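Local coordinates for putative methylthioribose-1-phosphate isomerase (Pyrococcus horikoshii OT3, PDB 6A34) that catalyses the interconversion of 5-methylthioribose 1-phosphate and 5-methylthioribulose 1-phosphate in the methionine salvage pathway, at the interface of chains A and B. Numbering follows the deposited sequence. Chains: chain A/B, Putative methylthioribose-1-phosphate isomerase.

Contact 1: the interface of chains A and B. Residues chain A 262, 266, 269, 329-330; chain B 270-271.
A polar, charged rim of the two-fold interface of the deposited two-chain assembly, probably that of the working dimer, this patch sets the C-terminal end of helix 261-270 of chain B, through B:Glu270 and B:His271, against the same helix and the short 3-10 turn 328-330 of chain A. A:Tyr262 and B:His271 meet tip to tip: the phenol OH of A:Tyr262 hydrogen-bonds the imidazole NE2 of B:His271 at 2.7 Å, with the nitrogen lying at the edge of the tyrosine ring and in its plane. Which of the two donates is not settled by the model. A:Tyr262 holds CG anti to its backbone N (chi1 172°), which sends the ring outward from the helix to the partner.

Beside this pair, the carboxylate of B:Glu270 has a different set of partners at each oxygen. Its OE1 takes a salt bridge and hydrogen bond of 2.6 Å from NH2 of A:Arg269, which meets it from above the carboxylate plane; the two side chains cross at about a right angle, the guanidinium and carboxylate planes 61° apart. The other oxygen, OE2, has the OH of A:Tyr330 at 3.1 Å, a hydrogen bond at most bent, since the OH sits nearly as close to CD, and a water that also bonds A:Tyr330 OH and lies 2.7 Å from A:Tyr262 OH, joining the two clusters. The A:Tyr330 ring sets CE1 over one face of the A:Arg269 guanidinium, toward its rim, 3.2 Å above the plane, and probably limits how that group can turn. A:Lys329 NZ stays 4.5 Å from OE2 of B:Glu270, where its positive charge would probably add to the pull on the carboxylate without direct contact. Nearer the backbone of B:Glu270, methyl CG1 of A:Val266 packs on CB, supporting the base of the acidic side chain. Together these bonds probably fix the register of the two subunits at the helix ends.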
# COMPACT_ATOMS: atom_id res chain seq x y z
N TYR A 262 4.42 -0.86 11.96
CA TYR A 262 5.20 -2.02 12.35
C TYR A 262 6.11 -2.43 11.21
O TYR A 262 7.28 -2.73 11.43
CB TYR A 262 4.32 -3.18 12.86
CG TYR A 262 5.09 -4.46 13.08
CD1 TYR A 262 6.12 -4.51 14.00
CD2 TYR A 262 4.80 -5.61 12.37
CE1 TYR A 262 6.87 -5.66 14.19
CE2 TYR A 262 5.52 -6.78 12.56
CZ TYR A 262 6.57 -6.81 13.46
OH TYR A 262 7.27 -7.96 13.67
N VAL A 266 10.34 -2.51 11.29
CA VAL A 266 11.16 -3.67 10.96
C VAL A 266 12.09 -3.30 9.82
O VAL A 266 13.27 -3.49 9.93
CB VAL A 266 10.31 -4.92 10.65
CG1 VAL A 266 11.14 -6.07 10.07
CG2 VAL A 266 9.58 -5.38 11.90
N ARG A 269 15.03 -0.95 11.03
CA ARG A 269 15.99 -1.72 11.79
C ARG A 269 16.92 -2.46 10.84
O ARG A 269 18.13 -2.44 11.03
CB ARG A 269 15.23 -2.67 12.73
CG ARG A 269 16.10 -3.28 13.82
CD ARG A 269 16.13 -4.79 13.73
NE ARG A 269 15.32 -5.45 14.76
CZ ARG A 269 14.85 -6.69 14.64
NH1 ARG A 269 14.41 -7.36 15.70
NH2 ARG A 269 14.80 -7.24 13.45
N LYS A 329 11.48 -2.17 21.17
CA LYS A 329 12.86 -2.38 20.83
C LYS A 329 13.25 -1.79 19.46
O LYS A 329 14.46 -1.52 19.19
CB LYS A 329 13.18 -3.88 20.88
CG LYS A 329 12.55 -4.73 19.79
CD LYS A 329 13.10 -6.15 19.74
CE LYS A 329 12.51 -6.99 18.63
NZ LYS A 329 13.30 -8.22 18.38
N TYR A 330 12.27 -1.60 18.58
CA TYR A 330 12.46 -0.96 17.30
C TYR A 330 12.61 0.56 17.43
O TYR A 330 13.01 1.21 16.46
CB TYR A 330 11.28 -1.33 16.38
CG TYR A 330 11.20 -2.79 16.04
CD1 TYR A 330 12.09 -3.33 15.14
CD2 TYR A 330 10.25 -3.64 16.57
CE1 TYR A 330 12.10 -4.68 14.82
CE2 TYR A 330 10.20 -4.99 16.22
CZ TYR A 330 11.14 -5.51 15.35
OH TYR A 330 11.19 -6.84 14.98
N GLU B 270 12.15 -11.74 9.57
CA GLU B 270 11.99 -11.32 10.92
C GLU B 270 11.11 -12.34 11.66
O GLU B 270 11.35 -12.63 12.82
CB GLU B 270 11.46 -9.89 10.95
CG GLU B 270 10.95 -9.47 12.32
CD GLU B 270 11.95 -9.58 13.47
OE1 GLU B 270 13.15 -9.28 13.22
OE2 GLU B 270 11.51 -9.92 14.64
N HIS B 271 10.12 -12.91 10.99
CA HIS B 271 9.23 -13.87 11.61
C HIS B 271 9.65 -15.33 11.34
O HIS B 271 8.95 -16.24 11.69
CB HIS B 271 7.81 -13.57 11.17
CG HIS B 271 7.39 -12.19 11.55
ND1 HIS B 271 7.50 -11.11 10.68
CD2 HIS B 271 6.92 -11.69 12.71
CE1 HIS B 271 7.10 -10.02 11.30
NE2 HIS B 271 6.73 -10.34 12.53
O HOH W 1 9.14 -8.21 15.59

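Contact 2: the interface of chains A and B. Residues chain A 231, 263, 266-267, 270-271; chain B 262-263, 266-267, 330.
An apolar helix-to-helix core, this part of the symmetric interface packs helix 261-270 of each chain against its copy and so probably helps join the two subunits close to the two-fold axis. A:Met263 and B:Met263 meet at about a right angle, CG to CG at 3.7 Å. Next to them A:Leu267 sends its branches two ways: chi1 (-65°) brings CG to the partner, and chi2 (156°) splits the methyls, CD1 toward CG of B:Met263 and CD2 to 3.8 Å from CB of B:Val266. The symmetry mate of this packing sets CD2 of B:Leu267 against CG1 of A:Val266.

At one border, NE2 of A:His271 hydrogen-bonds the phenol OH of B:Tyr262 at 2.7 Å, tip to tip, while ND1 gives a hydrogen bond of 2.9 Å to the carbonyl O of A:Leu267, one turn back, 24° out of the imidazole plane. The ring is thus gripped at both nitrogens, which probably fixes its rotation. An alanine here would probably leave the B:Tyr262 hydroxyl without its mate across the interface and open a gap beside the edge of that ring. A:Ala231 CB packs against the ring carbon CD2 of B:Tyr262, 3.8 Å away. In the fold, the patch runs along helix 261-270, with helix 230-235 flanking it and A:His271 in the loop just past the helix end.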
# COMPACT_ATOMS: atom_id res chain seq x y z
N ALA A 231 10.36 0.30 1.72
CA ALA A 231 11.51 -0.57 1.95
C ALA A 231 12.55 -0.29 0.88
O ALA A 231 13.71 -0.31 1.13
CB ALA A 231 11.08 -2.00 1.89
N MET A 263 5.58 -2.42 9.98
CA MET A 263 6.36 -2.74 8.75
C MET A 263 7.60 -1.84 8.64
O MET A 263 8.72 -2.32 8.38
CB MET A 263 5.51 -2.57 7.49
CG MET A 263 6.34 -2.75 6.18
SD MET A 263 6.69 -1.15 5.37
CE MET A 263 5.03 -0.90 4.76
N VAL A 266 10.34 -2.51 11.29
CA VAL A 266 11.16 -3.67 10.96
C VAL A 266 12.09 -3.30 9.82
O VAL A 266 13.27 -3.49 9.93
CB VAL A 266 10.31 -4.92 10.65
CG1 VAL A 266 11.14 -6.07 10.07
CG2 VAL A 266 9.58 -5.38 11.90
N LEU A 267 11.59 -2.60 8.80
CA LEU A 267 12.53 -2.17 7.73
C LEU A 267 13.56 -1.16 8.19
O LEU A 267 14.71 -1.25 7.75
CB LEU A 267 11.76 -1.63 6.55
CG LEU A 267 10.90 -2.68 5.87
CD1 LEU A 267 9.78 -1.93 5.16
CD2 LEU A 267 11.75 -3.49 4.91
N GLU A 270 16.37 -3.11 9.82
CA GLU A 270 17.18 -3.81 8.83
C GLU A 270 18.24 -2.87 8.20
O GLU A 270 19.37 -3.32 7.83
CB GLU A 270 16.28 -4.39 7.74
CG GLU A 270 17.02 -5.09 6.62
CD GLU A 270 17.89 -6.23 7.11
OE1 GLU A 270 17.36 -7.10 7.87
OE2 GLU A 270 19.09 -6.23 6.76
N HIS A 271 17.90 -1.58 8.03
CA HIS A 271 18.82 -0.64 7.38
C HIS A 271 19.58 0.24 8.40
O HIS A 271 20.26 1.18 7.99
CB HIS A 271 18.01 0.18 6.37
CG HIS A 271 17.47 -0.67 5.27
ND1 HIS A 271 16.14 -1.09 5.24
CD2 HIS A 271 18.10 -1.23 4.22
CE1 HIS A 271 15.98 -1.87 4.20
NE2 HIS A 271 17.16 -1.97 3.55
N TYR B 262 10.54 -7.00 -1.87
CA TYR B 262 11.64 -6.86 -0.94
C TYR B 262 11.14 -6.60 0.49
O TYR B 262 11.69 -7.09 1.46
CB TYR B 262 12.57 -5.75 -1.44
CG TYR B 262 13.63 -5.35 -0.45
CD1 TYR B 262 14.60 -6.25 -0.05
CD2 TYR B 262 13.65 -4.09 0.11
CE1 TYR B 262 15.59 -5.91 0.86
CE2 TYR B 262 14.63 -3.73 1.03
CZ TYR B 262 15.62 -4.64 1.39
OH TYR B 262 16.58 -4.31 2.32
N MET B 263 10.12 -5.75 0.63
CA MET B 263 9.45 -5.56 1.91
C MET B 263 9.00 -6.92 2.49
O MET B 263 9.25 -7.23 3.67
CB MET B 263 8.25 -4.63 1.77
CG MET B 263 7.55 -4.37 3.09
SD MET B 263 6.08 -5.37 3.21
CE MET B 263 5.03 -4.42 2.11
N VAL B 266 12.02 -9.07 3.75
CA VAL B 266 12.57 -8.62 5.01
C VAL B 266 11.64 -9.03 6.14
O VAL B 266 12.09 -9.58 7.10
CB VAL B 266 12.88 -7.11 5.03
CG1 VAL B 266 13.44 -6.71 6.40
CG2 VAL B 266 13.86 -6.75 3.91
N LEU B 267 10.33 -8.87 5.98
CA LEU B 267 9.42 -9.26 7.03
C LEU B 267 9.39 -10.77 7.24
O LEU B 267 9.21 -11.19 8.41
CB LEU B 267 8.01 -8.76 6.74
CG LEU B 267 7.94 -7.25 6.69
CD1 LEU B 267 6.63 -6.86 6.02
CD2 LEU B 267 8.06 -6.67 8.09
N TYR B 330 17.53 -13.76 1.36
CA TYR B 330 16.18 -13.75 1.90
C TYR B 330 15.40 -15.00 1.45
O TYR B 330 14.38 -15.34 2.05
CB TYR B 330 15.45 -12.44 1.55
CG TYR B 330 16.01 -11.25 2.28
CD1 TYR B 330 15.74 -11.07 3.63
CD2 TYR B 330 16.86 -10.33 1.66
CE1 TYR B 330 16.32 -10.05 4.37
CE2 TYR B 330 17.43 -9.28 2.37
CZ TYR B 330 17.14 -9.13 3.72
OH TYR B 330 17.69 -8.12 4.45

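Contact 1 and contact 2 have centres about 8 Å apart and share A:Val266, which serves the acidic chain in one and the leucine in the other. Both rest on helix 261-270 of the two subunits. Contact 2 supplies the apolar middle near the two-fold axis, and contact 1 the polar border, which symmetry repeats with the chains exchanged, so the core is flanked by charged clusters. A:Asp247, the probable proton donor of the active site, lies about 17 Å from the centre of contact 1 and 21 Å from that of contact 2, so both probably serve to hold the dimer rather than the chemistry directly.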